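Side-chain contacts in carbohydrate esterase family 2 (CE2) (Chaetomium olivicolor, PDB 4XVH), which probably removes acetyl groups from xylan, with an SGNH-type hydrolase domain joined to a jelly-roll carbohydrate-binding domain: residues F24-T29 and I64-G69; D45-I48 and E52-V55; F251-S256 and N276-A281. One frame throughout, in Å; residues are numbered along the deposited sequence.

Contacts 1 and 2 are neighbours in the N-terminal beta sandwich, their centres about 12 Å apart, and contact 2 is nested within the stretch of chain that contact 1 closes. They touch directly: Pro67 CD packs on Ile48 CG1 at 3.6 Å, and Ile64 CG2 meets Leu46 CD2 at 4.0 Å. Contact 3 belongs to the GDSL-like hydrolase region, with its centre about 44 Å from that of contact 1 and 34 Å from that of contact 2. The polyether bound in the crystal lies in a pocket lined by Tyr87 of the N-terminal region and by Ser118 and His306 of the hydrolase region; the side chain of Leu254 in contact 3 is about 14 Å from the bound polyether (PEU).

Contact 1: F24-T29 and I64-G69; sequences FAFTGT and ISTPAG
Phe26 and Thr66 reach toward each other from backbones that stay well apart, their CA atoms 10.9 Å from one another, and no hydrogen bond joins the two segments directly. The contact lies within the N-terminal jelly-roll sandwich: Phe26 sits on strand 21-28 of one sheet, and Thr66 follows strand 63-65, an outermost strand of the other. The gap is bridged by one large side chain and one small one. The Phe26 side chain is turned between its own backbone N and carbonyl carbon (chi1 69°), and the ring extends from the strand to place CE1 4.0 Å from Thr66 CG2, the methyl approaching the ring obliquely. Phe26 CZ is only slightly farther from the same methyl, at 4.2 Å. Val77 touches both residues and Ala31 also lies against the ring; the long, flat ring suits a position lined by these two apolar residues, and reaches Thr66 from the strand.

Threonine suits the other side because its two branches do different work. While CG2 meets the aromatic ring, OG1 accepts a hydrogen bond from Ala31 N and turns its polar end to a water. Thr29 takes part through its backbone alone, and its N is bonded to Asp98 OD1. The water joins the two backbones at the Thr29 end: it donates to Thr29 O at 2.8 Å and to Pro67 O at 2.7 Å, and accepts from Thr66 OG1 at 2.7 Å.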
# COMPACT_ATOMS: atom_id res chain seq x y z
N PHE A 24 -15.99 -12.15 -1.34
CA PHE A 24 -16.99 -13.08 -1.86
C PHE A 24 -18.26 -12.95 -1.04
O PHE A 24 -18.31 -12.19 -0.05
CB PHE A 24 -16.44 -14.53 -1.87
CG PHE A 24 -16.05 -15.08 -0.50
CD1 PHE A 24 -14.77 -14.90 0.00
CD2 PHE A 24 -16.96 -15.83 0.25
CE1 PHE A 24 -14.41 -15.44 1.26
CE2 PHE A 24 -16.63 -16.37 1.51
CZ PHE A 24 -15.34 -16.17 2.02
N ALA A 25 -19.30 -13.64 -1.47
CA ALA A 25 -20.53 -13.67 -0.71
C ALA A 25 -21.04 -15.09 -0.71
O ALA A 25 -20.76 -15.86 -1.64
CB ALA A 25 -21.55 -12.70 -1.29
N PHE A 26 -21.76 -15.47 0.34
CA PHE A 26 -22.32 -16.80 0.39
C PHE A 26 -23.67 -16.76 1.08
O PHE A 26 -24.02 -15.77 1.75
CB PHE A 26 -21.37 -17.77 1.11
CG PHE A 26 -21.25 -17.52 2.60
CD1 PHE A 26 -20.42 -16.51 3.08
CD2 PHE A 26 -21.94 -18.29 3.51
CE1 PHE A 26 -20.30 -16.27 4.43
CE2 PHE A 26 -21.83 -18.06 4.87
CZ PHE A 26 -21.01 -17.05 5.34
N THR A 27 -24.43 -17.83 0.92
CA THR A 27 -25.57 -17.98 1.79
C THR A 27 -25.42 -19.27 2.59
O THR A 27 -25.06 -20.32 2.07
CB THR A 27 -26.88 -17.95 1.00
OG1 THR A 27 -27.97 -17.93 1.92
CG2 THR A 27 -27.00 -19.14 0.07
N GLY A 28 -25.61 -19.16 3.90
CA GLY A 28 -25.38 -20.28 4.79
C GLY A 28 -25.09 -19.76 6.18
O GLY A 28 -25.51 -18.65 6.52
N THR A 29 -24.39 -20.55 6.99
CA THR A 29 -24.04 -20.14 8.34
C THR A 29 -22.53 -19.94 8.51
O THR A 29 -22.08 -19.35 9.49
CB THR A 29 -24.53 -21.16 9.36
OG1 THR A 29 -24.02 -22.45 9.01
CG2 THR A 29 -26.04 -21.23 9.35
N ILE A 64 -9.10 -19.57 7.66
CA ILE A 64 -9.74 -18.46 8.33
C ILE A 64 -11.24 -18.60 8.18
O ILE A 64 -11.75 -18.47 7.07
CB ILE A 64 -9.31 -17.11 7.70
CG1 ILE A 64 -7.81 -16.87 7.86
CG2 ILE A 64 -10.13 -15.95 8.27
CD1 ILE A 64 -7.32 -15.72 6.98
N SER A 65 -11.95 -18.87 9.26
CA SER A 65 -13.40 -19.05 9.17
C SER A 65 -14.17 -17.83 9.60
O SER A 65 -13.68 -17.04 10.42
CB SER A 65 -13.83 -20.23 10.02
OG SER A 65 -13.22 -21.41 9.55
N THR A 66 -15.35 -17.67 9.03
CA THR A 66 -16.29 -16.63 9.45
C THR A 66 -16.61 -16.81 10.96
O THR A 66 -16.46 -17.91 11.50
CB THR A 66 -17.59 -16.68 8.60
OG1 THR A 66 -18.12 -18.01 8.61
CG2 THR A 66 -17.30 -16.29 7.15
N PRO A 67 -17.03 -15.73 11.63
CA PRO A 67 -17.34 -15.78 13.07
C PRO A 67 -18.54 -16.68 13.43
O PRO A 67 -19.51 -16.77 12.66
CB PRO A 67 -17.65 -14.31 13.41
CG PRO A 67 -17.98 -13.68 12.12
CD PRO A 67 -17.08 -14.35 11.13
N ALA A 68 -18.47 -17.34 14.58
CA ALA A 68 -19.63 -18.07 15.09
C ALA A 68 -20.74 -17.08 15.34
O ALA A 68 -20.49 -15.90 15.64
CB ALA A 68 -19.28 -18.81 16.37
N GLY A 69 -21.98 -17.55 15.21
CA GLY A 69 -23.14 -16.77 15.60
C GLY A 69 -23.90 -16.12 14.46
O GLY A 69 -24.93 -15.51 14.70
O HOH W 1 -19.72 -18.54 10.66

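Contact 2: D45-I48 and E52-V55; sequences DLVI and EPIV
Leu46 and Ile54 form the antiparallel hydrogen-bonded pair of a beta hairpin, strand 44-48 turning back into strand 54-56 at the border of a sheet in the N-terminal sandwich. Two nearly straight bonds close the pair: Leu46 N to Ile54 O at 2.8 Å and Ile54 N to Leu46 O at 2.7 Å, the latter with an N-H...O angle of 168°.

The tight part is centred on this pair. Leu46 CB and Ile54 CB stand 4.3 Å apart, and the extended Ile54 chain brings CD1 to 4.2 Å from Ile48 CG1. Leu46 and Ile48 are the buried ones, packing on Val77 of strand 73-81, whereas the partly exposed Ile54 lies over the carbonyl of its partner, Ile54 CB and CG1 each 3.5 Å from Leu46 O. Aliphatic residues thus suit both strands here, covering the backbone bonds.

On the other face Pro53 and Val55 are exposed, although Asp45 beside them is buried. Pro53 also lies alongside Val47. Lacking an N-H, Pro53 costs this pairing nothing, since Val47 makes its backbone bonds with Val78 on the far side. The loose side is at the turn end, where the strands part and a water stands between them, accepting from Ile48 N at 2.6 Å and donating to Glu52 O. Asp45 lays its carboxylate along the proline, Asp45 OD2 3.6 Å from Pro53 CB, and forms a salt bridge through OD1 with Arg82. That partner probably stabilises the negative charge of an aspartate otherwise set among the hydrocarbon of Pro53 and Val55.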
# COMPACT_ATOMS: atom_id res chain seq x y z
N ASP A 45 -7.30 -8.15 8.14
CA ASP A 45 -8.65 -7.74 8.54
C ASP A 45 -9.65 -8.68 7.90
O ASP A 45 -9.61 -8.88 6.69
CB ASP A 45 -8.97 -6.32 8.06
CG ASP A 45 -8.40 -5.25 8.94
OD1 ASP A 45 -7.77 -5.56 9.99
OD2 ASP A 45 -8.61 -4.06 8.60
N LEU A 46 -10.59 -9.21 8.68
CA LEU A 46 -11.70 -9.98 8.09
C LEU A 46 -12.97 -9.18 8.33
O LEU A 46 -13.33 -8.92 9.50
CB LEU A 46 -11.78 -11.38 8.71
CG LEU A 46 -12.90 -12.28 8.17
CD1 LEU A 46 -12.56 -12.77 6.76
CD2 LEU A 46 -13.12 -13.45 9.12
N VAL A 47 -13.65 -8.76 7.25
CA VAL A 47 -14.82 -7.91 7.39
C VAL A 47 -16.06 -8.70 6.95
O VAL A 47 -16.13 -9.17 5.81
CB VAL A 47 -14.70 -6.60 6.58
CG1 VAL A 47 -16.06 -5.92 6.46
CG2 VAL A 47 -13.66 -5.65 7.24
N ILE A 48 -17.00 -8.86 7.87
CA ILE A 48 -18.19 -9.66 7.63
C ILE A 48 -19.42 -8.76 7.57
O ILE A 48 -19.64 -7.96 8.50
CB ILE A 48 -18.38 -10.71 8.76
CG1 ILE A 48 -17.09 -11.50 8.97
CG2 ILE A 48 -19.54 -11.66 8.45
CD1 ILE A 48 -16.73 -12.37 7.70
N GLU A 52 -17.27 -4.20 11.57
CA GLU A 52 -15.96 -3.87 12.10
C GLU A 52 -14.95 -4.96 11.74
O GLU A 52 -15.24 -6.15 11.84
CB GLU A 52 -16.02 -3.69 13.62
CG GLU A 52 -16.92 -2.55 14.05
CD GLU A 52 -16.35 -1.21 13.62
OE1 GLU A 52 -15.14 -1.00 13.83
OE2 GLU A 52 -17.10 -0.38 13.05
N PRO A 53 -13.76 -4.55 11.31
CA PRO A 53 -12.73 -5.52 10.92
C PRO A 53 -12.38 -6.47 12.05
O PRO A 53 -12.23 -6.00 13.18
CB PRO A 53 -11.53 -4.63 10.57
CG PRO A 53 -12.13 -3.33 10.17
CD PRO A 53 -13.32 -3.16 11.08
N ILE A 54 -12.31 -7.77 11.78
CA ILE A 54 -11.81 -8.71 12.79
C ILE A 54 -10.34 -8.84 12.50
O ILE A 54 -9.96 -9.19 11.37
CB ILE A 54 -12.50 -10.08 12.72
CG1 ILE A 54 -14.03 -9.90 12.80
CG2 ILE A 54 -11.95 -11.00 13.82
CD1 ILE A 54 -14.84 -11.19 12.53
N VAL A 55 -9.49 -8.49 13.46
CA VAL A 55 -8.05 -8.49 13.21
C VAL A 55 -7.47 -9.83 13.59
O VAL A 55 -7.60 -10.28 14.74
CB VAL A 55 -7.33 -7.38 13.99
CG1 VAL A 55 -5.83 -7.43 13.69
CG2 VAL A 55 -7.94 -6.01 13.62
O HOH W 2 -16.95 -7.52 10.14

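Contact 3: F251-S256 and N276-A281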
# COMPACT_ATOMS: atom_id res chain seq x y z
N PHE A 251 -1.13 10.97 -12.31
CA PHE A 251 -0.16 10.60 -11.28
C PHE A 251 -0.17 11.62 -10.15
O PHE A 251 -0.19 12.85 -10.39
CB PHE A 251 1.25 10.47 -11.91
CG PHE A 251 1.37 9.27 -12.81
CD1 PHE A 251 0.80 9.28 -14.08
CD2 PHE A 251 2.00 8.10 -12.36
CE1 PHE A 251 0.88 8.19 -14.91
CE2 PHE A 251 2.09 7.00 -13.16
CZ PHE A 251 1.51 7.03 -14.45
N PHE A 252 -0.14 11.11 -8.92
CA PHE A 252 -0.21 11.91 -7.71
C PHE A 252 1.05 11.66 -6.89
O PHE A 252 1.23 10.59 -6.29
CB PHE A 252 -1.50 11.57 -6.95
CG PHE A 252 -2.73 11.91 -7.76
CD1 PHE A 252 -3.23 11.01 -8.69
CD2 PHE A 252 -3.27 13.20 -7.72
CE1 PHE A 252 -4.30 11.34 -9.52
CE2 PHE A 252 -4.38 13.53 -8.56
CZ PHE A 252 -4.88 12.59 -9.45
N LEU A 253 1.92 12.67 -6.89
CA LEU A 253 3.25 12.59 -6.29
C LEU A 253 3.29 13.33 -4.96
O LEU A 253 3.10 14.55 -4.90
CB LEU A 253 4.30 13.17 -7.26
CG LEU A 253 4.23 12.66 -8.70
CD1 LEU A 253 5.42 13.17 -9.55
CD2 LEU A 253 4.15 11.15 -8.82
N LEU A 254 3.52 12.60 -3.89
CA LEU A 254 3.43 13.18 -2.55
C LEU A 254 4.79 13.39 -1.91
O LEU A 254 5.69 12.58 -2.09
CB LEU A 254 2.61 12.27 -1.60
CG LEU A 254 1.08 12.26 -1.66
CD1 LEU A 254 0.55 11.66 -2.97
CD2 LEU A 254 0.53 11.50 -0.41
N ASN A 255 4.92 14.45 -1.13
CA ASN A 255 6.08 14.59 -0.31
C ASN A 255 5.82 13.89 1.04
O ASN A 255 4.73 13.35 1.30
CB ASN A 255 6.44 16.08 -0.14
CG ASN A 255 5.29 16.89 0.38
OD1 ASN A 255 4.29 16.33 0.79
ND2 ASN A 255 5.43 18.22 0.36
N SER A 256 6.80 13.92 1.91
CA SER A 256 6.80 13.03 3.08
C SER A 256 6.39 13.71 4.38
O SER A 256 6.99 14.70 4.77
CB SER A 256 8.20 12.45 3.27
OG SER A 256 8.23 11.75 4.48
N ASN A 276 10.33 20.74 -3.59
CA ASN A 276 10.70 21.40 -4.84
C ASN A 276 11.09 20.41 -5.93
O ASN A 276 10.77 20.60 -7.11
CB ASN A 276 11.85 22.39 -4.59
CG ASN A 276 11.39 23.62 -3.80
OD1 ASN A 276 10.21 23.97 -3.84
ND2 ASN A 276 12.32 24.30 -3.13
N ALA A 277 11.82 19.36 -5.54
CA ALA A 277 12.20 18.32 -6.49
C ALA A 277 10.97 17.65 -7.11
O ALA A 277 10.91 17.41 -8.32
CB ALA A 277 13.08 17.29 -5.83
N ILE A 278 9.96 17.37 -6.30
CA ILE A 278 8.77 16.74 -6.82
C ILE A 278 8.00 17.68 -7.75
O ILE A 278 7.55 17.26 -8.82
CB ILE A 278 7.87 16.23 -5.65
CG1 ILE A 278 8.53 15.00 -5.01
CG2 ILE A 278 6.44 15.89 -6.13
CD1 ILE A 278 7.88 14.53 -3.70
N LYS A 279 7.90 18.95 -7.37
CA LYS A 279 7.23 19.93 -8.20
C LYS A 279 7.92 20.06 -9.54
O LYS A 279 7.28 20.18 -10.59
CB LYS A 279 7.17 21.29 -7.51
CG LYS A 279 6.25 21.31 -6.27
CD LYS A 279 6.17 22.71 -5.69
CE LYS A 279 5.16 22.83 -4.55
NZ LYS A 279 5.17 24.23 -3.97
N ASN A 280 9.25 20.05 -9.50
CA ASN A 280 10.02 20.02 -10.73
C ASN A 280 9.65 18.81 -11.60
O ASN A 280 9.41 18.96 -12.79
CB ASN A 280 11.53 20.01 -10.43
CG ASN A 280 12.08 21.40 -10.20
OD1 ASN A 280 11.45 22.40 -10.54
ND2 ASN A 280 13.28 21.47 -9.62
N ALA A 281 9.61 17.63 -11.00
CA ALA A 281 9.21 16.42 -11.72
C ALA A 281 7.81 16.58 -12.32
O ALA A 281 7.58 16.23 -13.49
CB ALA A 281 9.26 15.19 -10.79
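Ile278 leans from its helix onto the side chain of Leu253, the carbonyl of Leu254 and the CA and CB of Asn255, and carries nearly all of the contact. Its CB points at the strand but stands back from it, and the two branches that leave CB divide the work. The short one, CG2, lies anti to the backbone N and presses on Leu253 CB at 3.6 Å, with Leu253 O a little farther off at 3.8 Å. The long one passes through CG1, which serves as a spacer, and with chi2 at 170° it extends fully to put CD1 over the next peptide: 3.3 Å from Leu254 O and 3.8 Å from Asn255 CA.

Strand 250-254, helix 270-285 and strand 289-292 make a beta-alpha-beta unit of the parallel sheet in this SGNH-type, Rossmann-like domain, and Ile278 packs the helix against the first strand while also touching Phe291 of the second. A beta-branched residue serves well here, with one branch for Leu253 and the other for the peptide between Leu254 and Asn255. Leu253 continues the apolar layer toward Val282 and Leu285 further along the helix.

Asn255, buried where the strand ends, offers CB to Ile278 CD1 at 4.1 Å and turns its amide elsewhere. OD1 accepts from Trp294 N, and ND2 is hydrogen-bonded to both Asp293 OD1 and Thr275 OG1.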